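Local coordinates for uncharacterized protein C4B3.07 (Schizosaccharomyces pombe, PDB 3QTM), which is required for correct translation termination and directly inhibits Ofd1, probably thereby stabilising the N-terminal transcription factor domain of Sre1 that drives hypoxic gene expression, at residues F246-M251 with K267-L272. Sequence-based numbering, arbitrary orientation.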
loop_
_atom_site.group_PDB
_atom_site.type_symbol
_atom_site.label_atom_id
_atom_site.label_comp_id
_atom_site.label_asym_id
_atom_site.label_seq_id
_atom_site.Cartn_x
_atom_site.Cartn_y
_atom_site.Cartn_z
ATOM N N PHE A 246 -9.481 11.210 0.931
ATOM C CA PHE A 246 -10.461 11.600 -0.061
ATOM C C PHE A 246 -11.368 12.688 0.522
ATOM O O PHE A 246 -11.688 13.679 -0.144
ATOM C CB PHE A 246 -11.277 10.404 -0.530
ATOM C CG PHE A 246 -11.502 10.386 -2.005
ATOM C CD1 PHE A 246 -11.677 11.570 -2.702
ATOM C CD2 PHE A 246 -11.541 9.192 -2.701
ATOM C CE1 PHE A 246 -11.882 11.565 -4.075
ATOM C CE2 PHE A 246 -11.748 9.178 -4.077
ATOM C CZ PHE A 246 -11.919 10.366 -4.762
ATOM N N ALA A 247 -11.766 12.503 1.778
ATOM C CA ALA A 247 -12.544 13.516 2.473
ATOM C C ALA A 247 -11.842 14.866 2.401
ATOM O O ALA A 247 -12.472 15.866 2.079
ATOM C CB ALA A 247 -12.796 13.117 3.917
ATOM N N GLU A 248 -10.543 14.899 2.693
ATOM C CA GLU A 248 -9.796 16.160 2.646
ATOM C C GLU A 248 -9.734 16.740 1.248
ATOM O O GLU A 248 -9.724 17.956 1.074
ATOM C CB GLU A 248 -8.376 15.986 3.156
ATOM C CG GLU A 248 -8.286 15.721 4.621
ATOM C CD GLU A 248 -6.928 15.185 5.002
ATOM O OE1 GLU A 248 -5.964 15.407 4.223
ATOM O OE2 GLU A 248 -6.832 14.540 6.070
ATOM N N TYR A 249 -9.675 15.868 0.251
ATOM C CA TYR A 249 -9.674 16.305 -1.133
ATOM C C TYR A 249 -10.873 17.216 -1.364
ATOM O O TYR A 249 -10.754 18.301 -1.944
ATOM C CB TYR A 249 -9.744 15.095 -2.054
ATOM C CG TYR A 249 -10.035 15.404 -3.509
ATOM C CD1 TYR A 249 -9.046 15.907 -4.354
ATOM C CD2 TYR A 249 -11.293 15.160 -4.046
ATOM C CE1 TYR A 249 -9.313 16.171 -5.693
ATOM C CE2 TYR A 249 -11.569 15.415 -5.375
ATOM C CZ TYR A 249 -10.582 15.916 -6.198
ATOM O OH TYR A 249 -10.884 16.160 -7.525
ATOM N N TYR A 250 -12.025 16.777 -0.874
ATOM C CA TYR A 250 -13.254 17.518 -1.069
ATOM C C TYR A 250 -13.351 18.747 -0.179
ATOM O O TYR A 250 -13.797 19.804 -0.621
ATOM C CB TYR A 250 -14.449 16.605 -0.856
ATOM C CG TYR A 250 -14.663 15.652 -2.000
ATOM C CD1 TYR A 250 -15.013 16.122 -3.262
ATOM C CD2 TYR A 250 -14.523 14.284 -1.824
ATOM C CE1 TYR A 250 -15.216 15.250 -4.317
ATOM C CE2 TYR A 250 -14.725 13.407 -2.865
ATOM C CZ TYR A 250 -15.072 13.890 -4.110
ATOM O OH TYR A 250 -15.271 13.006 -5.145
HETATM N N MSE A 251 -12.926 18.608 1.072
HETATM C CA MSE A 251 -12.974 19.721 2.003
HETATM C C MSE A 251 -12.088 20.840 1.500
HETATM O O MSE A 251 -12.426 22.014 1.628
HETATM C CB MSE A 251 -12.553 19.285 3.403
HETATM C CG MSE A 251 -13.482 18.238 4.008
HETATM SE SE MSE A 251 -13.038 17.740 5.854
HETATM C CE MSE A 251 -11.326 16.850 5.593
ATOM N N LYS A 267 -20.236 14.949 -0.700
ATOM C CA LYS A 267 -19.214 13.961 -1.019
ATOM C C LYS A 267 -18.198 13.837 0.113
ATOM O O LYS A 267 -17.811 12.733 0.480
ATOM C CB LYS A 267 -18.521 14.294 -2.339
ATOM C CG LYS A 267 -19.389 14.022 -3.554
ATOM C CD LYS A 267 -18.817 14.645 -4.818
ATOM C CE LYS A 267 -19.595 14.187 -6.050
ATOM N NZ LYS A 267 -19.132 14.864 -7.295
ATOM N N ALA A 268 -17.779 14.970 0.666
ATOM C CA ALA A 268 -16.844 14.966 1.784
ATOM C C ALA A 268 -17.445 14.213 2.961
ATOM O O ALA A 268 -16.752 13.470 3.644
ATOM C CB ALA A 268 -16.488 16.383 2.193
ATOM N N SER A 269 -18.746 14.400 3.177
ATOM C CA SER A 269 -19.440 13.771 4.295
ATOM C C SER A 269 -19.575 12.263 4.132
ATOM O O SER A 269 -19.530 11.525 5.114
ATOM C CB SER A 269 -20.823 14.400 4.496
ATOM O OG SER A 269 -20.702 15.779 4.797
ATOM N N SER A 270 -19.756 11.804 2.900
ATOM C CA SER A 270 -19.795 10.368 2.655
ATOM C C SER A 270 -18.465 9.728 3.022
ATOM O O SER A 270 -18.417 8.647 3.617
ATOM C CB SER A 270 -20.115 10.066 1.196
ATOM O OG SER A 270 -21.435 9.595 1.072
ATOM N N TRP A 271 -17.381 10.394 2.656
ATOM C CA TRP A 271 -16.066 9.837 2.931
ATOM C C TRP A 271 -15.750 9.872 4.421
ATOM O O TRP A 271 -15.164 8.931 4.958
ATOM C CB TRP A 271 -14.994 10.527 2.088
ATOM C CG TRP A 271 -15.113 10.138 0.661
ATOM C CD1 TRP A 271 -15.433 10.946 -0.392
ATOM C CD2 TRP A 271 -14.956 8.821 0.127
ATOM N NE1 TRP A 271 -15.475 10.212 -1.554
ATOM C CE2 TRP A 271 -15.185 8.904 -1.262
ATOM C CE3 TRP A 271 -14.638 7.575 0.691
ATOM C CZ2 TRP A 271 -15.095 7.792 -2.101
ATOM C CZ3 TRP A 271 -14.559 6.473 -0.142
ATOM C CH2 TRP A 271 -14.788 6.588 -1.522
ATOM N N LEU A 272 -16.163 10.943 5.091
ATOM C CA LEU A 272 -15.953 11.052 6.530
ATOM C C LEU A 272 -16.723 9.962 7.265
ATOM O O LEU A 272 -16.203 9.339 8.198
ATOM C CB LEU A 272 -16.339 12.443 7.037
ATOM C CG LEU A 272 -15.376 13.550 6.598
ATOM C CD1 LEU A 272 -15.887 14.942 6.982
ATOM C CD2 LEU A 272 -13.989 13.302 7.167
HETATM O O HOH W 1 -16.914 11.099 -3.993
#
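F246 and W271 lie against each other in an offset stack, their planes only 7° apart and the phenyl ring centroid 4.6 Å from that of the indole five-membered ring, while F246 CB sits over the same pyrrole as a CH-pi contact. Y250 meets this indole differently: the planes are nearly parallel but stepped, and the rings meet rim to rim, W271 NE1 coming in at the edge of the tyrosine ring, 3.5 Å from Y250 CE2. One face of the tyrosine ring carries K267 CB, 3.8 Å from the centroid; the opposite face is covered by Y249. A water bridges the polar rims, donating to Y250 OH and accepting from W271 NE1. That hydroxyl also bonds to E204, which forms a salt bridge with K267. With chi1 at -74°, CG of Y250 stands beside the backbone N, and the ring reaches across to the lysine chain. Were Y250 replaced by alanine, K267 CB would probably lose its aromatic platform, and the water and E204 their shared hydroxyl partner. Beside the aromatic cluster the backbones come close at A247 and A268, whose CA atoms lie 4.6 Å apart; round this point A247 CB abuts L272 CD2 at a tight 3.5 Å, and A268 CB touches Y250 CB. The axes of 246-251 and 267-272 approach to 8.1 Å and run antiparallel at 159°, as is usual for neighbouring helices in tetratricopeptide-repeat arrays; helix 204-209 touches F246 and W271, and helix 292-305 touches A268 and L272.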